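Local coordinates for protein alkylpurine DNA glycosylase AlkC (Pseudomonas fluorescens, PDB 5VHV) that excises alkylated purine bases from damaged DNA as a base excision repair glycosylase that works without flipping the base out, at residues Phe87-Val92 against Lys108-Phe113; His122-Leu125 against Arg130-Ala133; Gln136-Asp141 against Arg147-Glu152. All coordinates share one frame; numbering follows the deposited sequence.

Interaction 1: Phe87-Val92 against Lys108-Phe113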
loop_
_atom_site.group_PDB
_atom_site.type_symbol
_atom_site.label_atom_id
_atom_site.label_comp_id
_atom_site.label_asym_id
_atom_site.label_seq_id
_atom_site.Cartn_x
_atom_site.Cartn_y
_atom_site.Cartn_z
ATOM N N PHE A 87 -17.739 -0.635 7.616
ATOM C CA PHE A 87 -19.090 -0.522 7.074
ATOM C C PHE A 87 -19.723 0.824 7.393
ATOM O O PHE A 87 -20.646 1.241 6.687
ATOM C CB PHE A 87 -19.994 -1.678 7.526
ATOM C CG PHE A 87 -20.485 -1.602 8.961
ATOM C CD1 PHE A 87 -21.543 -0.772 9.306
ATOM C CD2 PHE A 87 -19.931 -2.414 9.933
ATOM C CE1 PHE A 87 -22.002 -0.712 10.617
ATOM C CE2 PHE A 87 -20.381 -2.379 11.239
ATOM C CZ PHE A 87 -21.429 -1.521 11.592
ATOM N N LEU A 88 -19.202 1.553 8.380
ATOM C CA LEU A 88 -19.785 2.856 8.691
ATOM C C LEU A 88 -19.497 3.863 7.586
ATOM O O LEU A 88 -20.446 4.453 7.054
ATOM C CB LEU A 88 -19.289 3.332 10.061
ATOM C CG LEU A 88 -19.684 2.410 11.208
ATOM C CD1 LEU A 88 -18.819 2.738 12.429
ATOM C CD2 LEU A 88 -21.164 2.580 11.489
ATOM N N PRO A 89 -18.253 4.103 7.183
ATOM C CA PRO A 89 -18.052 4.952 5.994
ATOM C C PRO A 89 -18.725 4.405 4.749
ATOM O O PRO A 89 -19.208 5.186 3.917
ATOM C CB PRO A 89 -16.517 5.012 5.851
ATOM C CG PRO A 89 -15.983 4.016 6.794
ATOM C CD PRO A 89 -16.980 3.751 7.844
ATOM N N HIS A 90 -18.825 3.084 4.608
ATOM C CA HIS A 90 -19.519 2.537 3.452
ATOM C C HIS A 90 -20.975 2.990 3.415
ATOM O O HIS A 90 -21.500 3.324 2.345
ATOM C CB HIS A 90 -19.459 1.015 3.438
ATOM C CG HIS A 90 -20.014 0.424 2.180
ATOM N ND1 HIS A 90 -19.318 0.416 0.986
ATOM C CD2 HIS A 90 -21.229 -0.111 1.912
ATOM C CE1 HIS A 90 -20.078 -0.130 0.045
ATOM N NE2 HIS A 90 -21.240 -0.462 0.587
ATOM N N TYR A 91 -21.637 3.002 4.576
ATOM C CA TYR A 91 -23.017 3.468 4.636
ATOM C C TYR A 91 -23.115 4.909 4.142
ATOM O O TYR A 91 -24.021 5.264 3.383
ATOM C CB TYR A 91 -23.533 3.311 6.080
ATOM C CG TYR A 91 -24.974 3.717 6.245
ATOM C CD1 TYR A 91 -25.304 5.048 6.345
ATOM C CD2 TYR A 91 -26.007 2.769 6.299
ATOM C CE1 TYR A 91 -26.601 5.453 6.458
ATOM C CE2 TYR A 91 -27.320 3.174 6.413
ATOM C CZ TYR A 91 -27.603 4.520 6.498
ATOM O OH TYR A 91 -28.897 4.974 6.596
ATOM N N VAL A 92 -22.152 5.746 4.520
ATOM C CA VAL A 92 -22.164 7.145 4.096
ATOM C C VAL A 92 -22.003 7.253 2.580
ATOM O O VAL A 92 -22.683 8.044 1.915
ATOM C CB VAL A 92 -21.053 7.916 4.842
ATOM C CG1 VAL A 92 -20.886 9.308 4.264
ATOM C CG2 VAL A 92 -21.341 7.959 6.325
ATOM N N LYS A 108 -15.277 12.185 8.329
ATOM C CA LYS A 108 -14.186 12.691 9.155
ATOM C C LYS A 108 -14.263 12.095 10.556
ATOM O O LYS A 108 -13.235 11.803 11.182
ATOM C CB LYS A 108 -14.245 14.212 9.230
ATOM C CG LYS A 108 -13.126 14.831 10.047
ATOM C CD LYS A 108 -13.344 16.331 10.260
ATOM C CE LYS A 108 -12.267 16.871 11.177
ATOM N NZ LYS A 108 -12.357 18.350 11.370
ATOM N N TYR A 109 -15.478 11.924 11.061
ATOM C CA TYR A 109 -15.682 11.301 12.367
ATOM C C TYR A 109 -15.364 9.806 12.328
ATOM O O TYR A 109 -14.620 9.294 13.175
ATOM C CB TYR A 109 -17.124 11.524 12.808
ATOM C CG TYR A 109 -17.528 10.749 14.044
ATOM C CD1 TYR A 109 -17.186 11.202 15.305
ATOM C CD2 TYR A 109 -18.244 9.560 13.940
ATOM C CE1 TYR A 109 -17.572 10.498 16.458
ATOM C CE2 TYR A 109 -18.627 8.853 15.075
ATOM C CZ TYR A 109 -18.302 9.337 16.323
ATOM O OH TYR A 109 -18.670 8.626 17.456
ATOM N N PHE A 110 -15.938 9.085 11.365
ATOM C CA PHE A 110 -15.763 7.627 11.303
ATOM C C PHE A 110 -14.325 7.200 11.007
ATOM O O PHE A 110 -13.920 6.097 11.401
ATOM C CB PHE A 110 -16.683 7.019 10.238
ATOM C CG PHE A 110 -18.157 6.998 10.602
ATOM C CD1 PHE A 110 -18.585 6.670 11.883
ATOM C CD2 PHE A 110 -19.113 7.264 9.628
ATOM C CE1 PHE A 110 -19.945 6.648 12.190
ATOM C CE2 PHE A 110 -20.482 7.221 9.921
ATOM C CZ PHE A 110 -20.896 6.930 11.201
ATOM N N THR A 111 -13.544 8.024 10.299
ATOM C CA THR A 111 -12.243 7.557 9.834
ATOM C C THR A 111 -11.295 7.253 10.998
ATOM O O THR A 111 -10.396 6.412 10.845
ATOM C CB THR A 111 -11.622 8.573 8.857
ATOM O OG1 THR A 111 -10.665 7.908 8.019
ATOM C CG2 THR A 111 -10.943 9.730 9.571
ATOM N N THR A 112 -11.494 7.873 12.168
ATOM C CA THR A 112 -10.659 7.534 13.320
ATOM C C THR A 112 -10.958 6.144 13.884
ATOM O O THR A 112 -10.091 5.536 14.524
ATOM C CB THR A 112 -10.823 8.587 14.425
ATOM O OG1 THR A 112 -12.153 8.542 14.964
ATOM C CG2 THR A 112 -10.562 9.993 13.888
ATOM N N PHE A 113 -12.147 5.615 13.654
ATOM C CA PHE A 113 -12.521 4.292 14.143
ATOM C C PHE A 113 -12.091 3.188 13.199
ATOM O O PHE A 113 -11.959 2.035 13.614
ATOM C CB PHE A 113 -14.047 4.241 14.336
ATOM C CG PHE A 113 -14.534 5.181 15.393
ATOM C CD1 PHE A 113 -14.563 4.780 16.716
ATOM C CD2 PHE A 113 -14.903 6.489 15.077
ATOM C CE1 PHE A 113 -14.985 5.638 17.708
ATOM C CE2 PHE A 113 -15.331 7.352 16.068
ATOM C CZ PHE A 113 -15.366 6.936 17.385
#

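Interaction 2: His122-Leu125 against Arg130-Ala133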
loop_
_atom_site.group_PDB
_atom_site.type_symbol
_atom_site.label_atom_id
_atom_site.label_comp_id
_atom_site.label_asym_id
_atom_site.label_seq_id
_atom_site.Cartn_x
_atom_site.Cartn_y
_atom_site.Cartn_z
ATOM N N HIS A 122 -15.720 7.145 -3.614
ATOM C CA HIS A 122 -16.983 7.283 -4.332
ATOM C C HIS A 122 -17.333 8.747 -4.518
ATOM O O HIS A 122 -17.875 9.139 -5.564
ATOM C CB HIS A 122 -18.103 6.550 -3.594
ATOM C CG HIS A 122 -17.882 5.072 -3.524
ATOM N ND1 HIS A 122 -18.166 4.228 -4.581
ATOM C CD2 HIS A 122 -17.328 4.301 -2.563
ATOM C CE1 HIS A 122 -17.829 2.992 -4.253
ATOM N NE2 HIS A 122 -17.319 3.009 -3.031
ATOM N N PHE A 123 -17.019 9.577 -3.518
ATOM C CA PHE A 123 -17.280 11.008 -3.634
ATOM C C PHE A 123 -16.281 11.659 -4.585
ATOM O O PHE A 123 -16.655 12.529 -5.374
ATOM C CB PHE A 123 -17.236 11.671 -2.254
ATOM C CG PHE A 123 -18.405 11.315 -1.355
ATOM C CD1 PHE A 123 -19.589 12.053 -1.380
ATOM C CD2 PHE A 123 -18.308 10.256 -0.485
ATOM C CE1 PHE A 123 -20.650 11.733 -0.534
ATOM C CE2 PHE A 123 -19.368 9.917 0.372
ATOM C CZ PHE A 123 -20.540 10.653 0.335
ATOM N N LEU A 124 -15.009 11.233 -4.556
ATOM C CA LEU A 124 -14.048 11.774 -5.513
ATOM C C LEU A 124 -14.431 11.412 -6.939
ATOM O O LEU A 124 -14.145 12.174 -7.873
ATOM C CB LEU A 124 -12.639 11.282 -5.183
ATOM C CG LEU A 124 -11.995 11.945 -3.957
ATOM C CD1 LEU A 124 -10.805 11.133 -3.499
ATOM C CD2 LEU A 124 -11.551 13.386 -4.244
ATOM N N LEU A 125 -15.105 10.273 -7.127
ATOM C CA LEU A 125 -15.489 9.851 -8.472
ATOM C C LEU A 125 -16.659 10.673 -8.990
ATOM O O LEU A 125 -16.643 11.144 -10.138
ATOM C CB LEU A 125 -15.835 8.360 -8.471
ATOM C CG LEU A 125 -16.173 7.770 -9.844
ATOM C CD1 LEU A 125 -14.964 7.847 -10.800
ATOM C CD2 LEU A 125 -16.667 6.329 -9.667
ATOM N N ARG A 130 -15.591 19.148 -5.524
ATOM C CA ARG A 130 -16.164 19.427 -4.209
ATOM C C ARG A 130 -15.436 18.646 -3.126
ATOM O O ARG A 130 -15.153 19.177 -2.043
ATOM C CB ARG A 130 -17.650 19.082 -4.198
ATOM C CG ARG A 130 -18.463 19.940 -3.235
ATOM C CD ARG A 130 -19.937 19.528 -3.212
ATOM N NE ARG A 130 -20.717 20.452 -2.390
ATOM C CZ ARG A 130 -22.028 20.349 -2.173
ATOM N NH1 ARG A 130 -22.737 19.355 -2.722
ATOM N NH2 ARG A 130 -22.628 21.234 -1.386
ATOM N N THR A 131 -15.131 17.380 -3.403
ATOM C CA THR A 131 -14.502 16.507 -2.418
ATOM C C THR A 131 -13.022 16.843 -2.259
ATOM O O THR A 131 -12.484 16.812 -1.143
ATOM C CB THR A 131 -14.697 15.041 -2.832
ATOM O OG1 THR A 131 -16.096 14.780 -3.060
ATOM C CG2 THR A 131 -14.197 14.093 -1.767
ATOM N N LEU A 132 -12.359 17.201 -3.365
ATOM C CA LEU A 132 -10.964 17.618 -3.281
ATOM C C LEU A 132 -10.798 18.778 -2.305
ATOM O O LEU A 132 -9.852 18.797 -1.500
ATOM C CB LEU A 132 -10.434 18.005 -4.672
ATOM C CG LEU A 132 -8.997 18.557 -4.705
ATOM C CD1 LEU A 132 -7.980 17.504 -4.279
ATOM C CD2 LEU A 132 -8.663 19.041 -6.098
ATOM N N ALA A 133 -11.721 19.742 -2.336
ATOM C CA ALA A 133 -11.613 20.892 -1.437
ATOM C C ALA A 133 -11.680 20.450 0.018
ATOM O O ALA A 133 -10.946 20.961 0.875
ATOM C CB ALA A 133 -12.721 21.904 -1.732
#

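Interaction 3: Gln136-Asp141 against Arg147-Glu152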
loop_
_atom_site.group_PDB
_atom_site.type_symbol
_atom_site.label_atom_id
_atom_site.label_comp_id
_atom_site.label_asym_id
_atom_site.label_seq_id
_atom_site.Cartn_x
_atom_site.Cartn_y
_atom_site.Cartn_z
ATOM N N GLN A 136 -8.377 18.829 0.955
ATOM C CA GLN A 136 -7.369 19.846 1.208
ATOM C C GLN A 136 -7.494 20.401 2.617
ATOM O O GLN A 136 -6.486 20.595 3.306
ATOM C CB GLN A 136 -7.485 20.952 0.156
ATOM C CG GLN A 136 -7.051 20.452 -1.217
ATOM C CD GLN A 136 -7.406 21.408 -2.319
ATOM O OE1 GLN A 136 -8.310 22.241 -2.174
ATOM N NE2 GLN A 136 -6.699 21.299 -3.437
ATOM N N ALA A 137 -8.717 20.649 3.084
ATOM C CA ALA A 137 -8.869 21.079 4.469
ATOM C C ALA A 137 -8.407 19.976 5.422
ATOM O O ALA A 137 -7.706 20.245 6.409
ATOM C CB ALA A 137 -10.319 21.474 4.751
ATOM N N TRP A 138 -8.741 18.721 5.112
ATOM C CA TRP A 138 -8.359 17.621 5.989
ATOM C C TRP A 138 -6.848 17.475 6.093
ATOM O O TRP A 138 -6.342 17.013 7.118
ATOM C CB TRP A 138 -8.968 16.313 5.492
ATOM C CG TRP A 138 -10.459 16.206 5.717
ATOM C CD1 TRP A 138 -11.240 17.011 6.503
ATOM C CD2 TRP A 138 -11.325 15.218 5.166
ATOM N NE1 TRP A 138 -12.544 16.574 6.473
ATOM C CE2 TRP A 138 -12.618 15.460 5.675
ATOM C CE3 TRP A 138 -11.129 14.131 4.307
ATOM C CZ2 TRP A 138 -13.716 14.694 5.304
ATOM C CZ3 TRP A 138 -12.219 13.360 3.953
ATOM C CH2 TRP A 138 -13.496 13.639 4.474
ATOM N N SER A 139 -6.113 17.833 5.042
ATOM C CA SER A 139 -4.662 17.710 5.085
ATOM C C SER A 139 -4.028 18.660 6.088
ATOM O O SER A 139 -2.846 18.493 6.412
ATOM C CB SER A 139 -4.069 17.946 3.692
ATOM O OG SER A 139 -4.016 19.333 3.348
ATOM N N GLN A 140 -4.780 19.649 6.568
ATOM C CA GLN A 140 -4.327 20.600 7.562
ATOM C C GLN A 140 -4.975 20.367 8.920
ATOM O O GLN A 140 -4.810 21.183 9.824
ATOM C CB GLN A 140 -4.601 22.011 7.047
ATOM C CG GLN A 140 -3.940 22.265 5.698
ATOM C CD GLN A 140 -4.546 23.442 4.979
ATOM O OE1 GLN A 140 -5.442 23.303 4.140
ATOM N NE2 GLN A 140 -4.068 24.613 5.314
ATOM N N ASP A 141 -5.656 19.240 9.099
ATOM C CA ASP A 141 -6.340 18.939 10.351
ATOM C C ASP A 141 -5.345 18.615 11.462
ATOM O O ASP A 141 -4.253 18.100 11.212
ATOM C CB ASP A 141 -7.269 17.741 10.153
ATOM C CG ASP A 141 -8.358 17.668 11.196
ATOM O OD1 ASP A 141 -9.365 18.372 11.008
ATOM O OD2 ASP A 141 -8.216 16.926 12.203
ATOM N N ARG A 147 -5.530 13.717 8.505
ATOM C CA ARG A 147 -4.510 14.043 7.514
ATOM C C ARG A 147 -4.165 12.827 6.676
ATOM O O ARG A 147 -3.996 12.929 5.452
ATOM C CB ARG A 147 -3.259 14.584 8.195
ATOM C CG ARG A 147 -3.496 15.911 8.949
ATOM C CD ARG A 147 -2.209 16.658 9.218
ATOM N NE ARG A 147 -1.188 15.879 9.947
ATOM C CZ ARG A 147 -1.232 15.622 11.253
ATOM N NH1 ARG A 147 -2.249 16.047 11.998
ATOM N NH2 ARG A 147 -0.253 14.927 11.814
ATOM N N ARG A 148 -4.067 11.661 7.313
ATOM C CA ARG A 148 -3.736 10.449 6.575
ATOM C C ARG A 148 -4.808 10.116 5.547
ATOM O O ARG A 148 -4.501 9.701 4.419
ATOM C CB ARG A 148 -3.514 9.299 7.567
ATOM C CG ARG A 148 -2.975 8.009 6.942
ATOM C CD ARG A 148 -4.085 7.080 6.435
ATOM N NE ARG A 148 -3.522 5.771 6.101
ATOM C CZ ARG A 148 -4.218 4.724 5.671
ATOM N NH1 ARG A 148 -5.544 4.810 5.517
ATOM N NH2 ARG A 148 -3.577 3.578 5.413
ATOM N N LEU A 149 -6.080 10.299 5.909
ATOM C CA LEU A 149 -7.168 10.112 4.957
ATOM C C LEU A 149 -6.995 11.002 3.722
ATOM O O LEU A 149 -7.269 10.577 2.590
ATOM C CB LEU A 149 -8.499 10.408 5.648
ATOM C CG LEU A 149 -9.783 10.390 4.826
ATOM C CD1 LEU A 149 -9.968 8.995 4.194
ATOM C CD2 LEU A 149 -10.996 10.734 5.696
ATOM N N ALA A 150 -6.594 12.258 3.928
ATOM C CA ALA A 150 -6.439 13.195 2.813
ATOM C C ALA A 150 -5.454 12.667 1.768
ATOM O O ALA A 150 -5.697 12.776 0.558
ATOM C CB ALA A 150 -5.984 14.557 3.353
ATOM N N SER A 151 -4.360 12.045 2.227
ATOM C CA SER A 151 -3.339 11.480 1.351
ATOM C C SER A 151 -3.720 10.102 0.818
ATOM O O SER A 151 -3.499 9.807 -0.363
ATOM C CB SER A 151 -2.017 11.368 2.113
ATOM O OG SER A 151 -1.050 10.697 1.309
ATOM N N GLU A 152 -4.259 9.237 1.672
ATOM C CA GLU A 152 -4.510 7.854 1.282
ATOM C C GLU A 152 -5.764 7.733 0.422
ATOM O O GLU A 152 -5.772 7.001 -0.576
ATOM C CB GLU A 152 -4.631 6.985 2.534
ATOM C CG GLU A 152 -4.616 5.483 2.262
ATOM C CD GLU A 152 -3.236 4.951 1.933
ATOM O OE1 GLU A 152 -2.261 5.745 1.995
ATOM O OE2 GLU A 152 -3.126 3.750 1.601
#

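Interaction 1: Phe87-Val92 against Lys108-Phe113
Phe110, whose ring meets Leu88 and Val92 across this contact, takes a hydrogen bond on its backbone O from Phe113 N, three residues on, at 2.9 Å, the chain here keeping helical phi/psi. The contact itself is apolar and centres on the Phe110 ring. Leu88 CB stands over the middle of one ring face, 3.7 Å from the centroid of the Phe110 ring and 5° off the ring normal, a nearly ideal CH-pi approach. Leu88 CD1 adds a second touch toward one side of the ring, 4.0 Å from Phe110 CD1. Val92 comes instead at the rim: its CG2 lies in the ring plane, 3.8 Å from Phe110 CE2. That methyl is put there by a chi1 of 171°, which sets CG1 anti to the backbone N and turns CG2 beside it. Pro89 packs nearer the backbone, with CD 4.1 Å from Phe110 CB. One aromatic ring is thus held by consecutive turns of the partner helix, and all four touching residues are buried. The ring also meets Tyr73 edge-to-face, while Val92 reaches Tyr65, so the contact joins helices 87-95 and 100-110 beside helix 65-75.

Interaction 2: His122-Leu125 against Arg130-Ala133
Leu124 and Thr131 bring the two backbones to a CA-CA separation of 5.7 Å, a close approach made possible by the very short link between helices 119-126 and 128-138. The pair is a tight corner between two consecutive helices in the alpha-solenoid of HEAT-like helices expected for this DNA alkylation repair family. Thr131 carries the contact and splits its two branches between neighbouring residues. Its methyl goes to Leu124, with Thr131 CG2 3.7 Å from Leu124 CD2 and almost as close to CG. The hydroxyl goes to Phe123: Thr131 OG1 lies 3.3 Å from Phe123 O and 3.4 Å from Phe123 CB. A chi1 of -53° gives this division, placing OG1 beside the backbone N and CG2 anti to it. The hydrogen bond of OG1 is to Asp127 O, one turn earlier in the chain, and so is made within the corner. Phe123 contributes mainly its CB and backbone O, since its ring leads off toward Ser103 and Met104 of helix 100-110. Phe100 of the same helix also packs on Thr131, adding to its burial; all four touching residues are buried, although the two segments share only 163 Å² of surface. Beyond the threonine, the contact runs out at Leu132, whose backbone N sits 4.0 Å from Leu124 CD2.

Interaction 3: Gln136-Asp141 against Arg147-Glu152
The Trp138 ring system and the Arg147 guanidinium are the flat groups of this contact: Leu149 CD2 approaches the indole obliquely, 3.4 Å from Trp138 CZ3, while Asp141 O lies at the edge of the guanidinium, 12° out of its plane. They sit in a helical hairpin, in which helices 128-138 and 144-152 follow each other across a short connection, as in the HEAT-like solenoids of this family. Arg147 NH1 gives Asp141 O a hydrogen bond of 3.0 Å, fairly straight at 159° at the proton. Bending at chi3 (-55°) swings the guanidinium to Asp141 O; Arg147 CD, placed by the torsions before it, lies 3.4 Å from Ser139 O. NH1 has a weak second bond to Asp142 O, and NE forms a salt bridge with Asp184, so the cation ties the connection between the helices to a residue farther along the chain. A methionine in place of Arg147 would probably leave Asp141 O without this donor and Asp184 without its opposite charge, freeing the connection to shift. The neighbouring Arg148 faces elsewhere: it forms a salt bridge with a phosphate of the bound DNA, and Glu152 CG lies over one face of its guanidinium. Helix 144-152 thus packs on helix 128-138 through Leu149 and Ala150 and meets the DNA through Arg148 and Glu152. Close to the type I beta turn from Trp138 to Asp141, Ala150 CB packs 3.9 Å from Ser139 CB, and Ser139 OG donates to Gln136 O at 2.8 Å.

The three contacts follow in series along the chain, each closing before the next opens, and lie on the same side of its centre. Interactions 1 and 2 have centres 15 Å apart and are joined by packing of Phe123 CZ on Val92 O. Interactions 1 and 3, also 15 Å apart, are tied by a salt bridge from Lys108 NZ to Asp141 OD1 and by Leu149 packing on Thr111. Interactions 2 and 3, 13 Å apart, share helix 128-138. Together they link successive helices from 87-95 to 144-152 into a continuous stretch of the solenoid, whose last helix here touches the bound DNA.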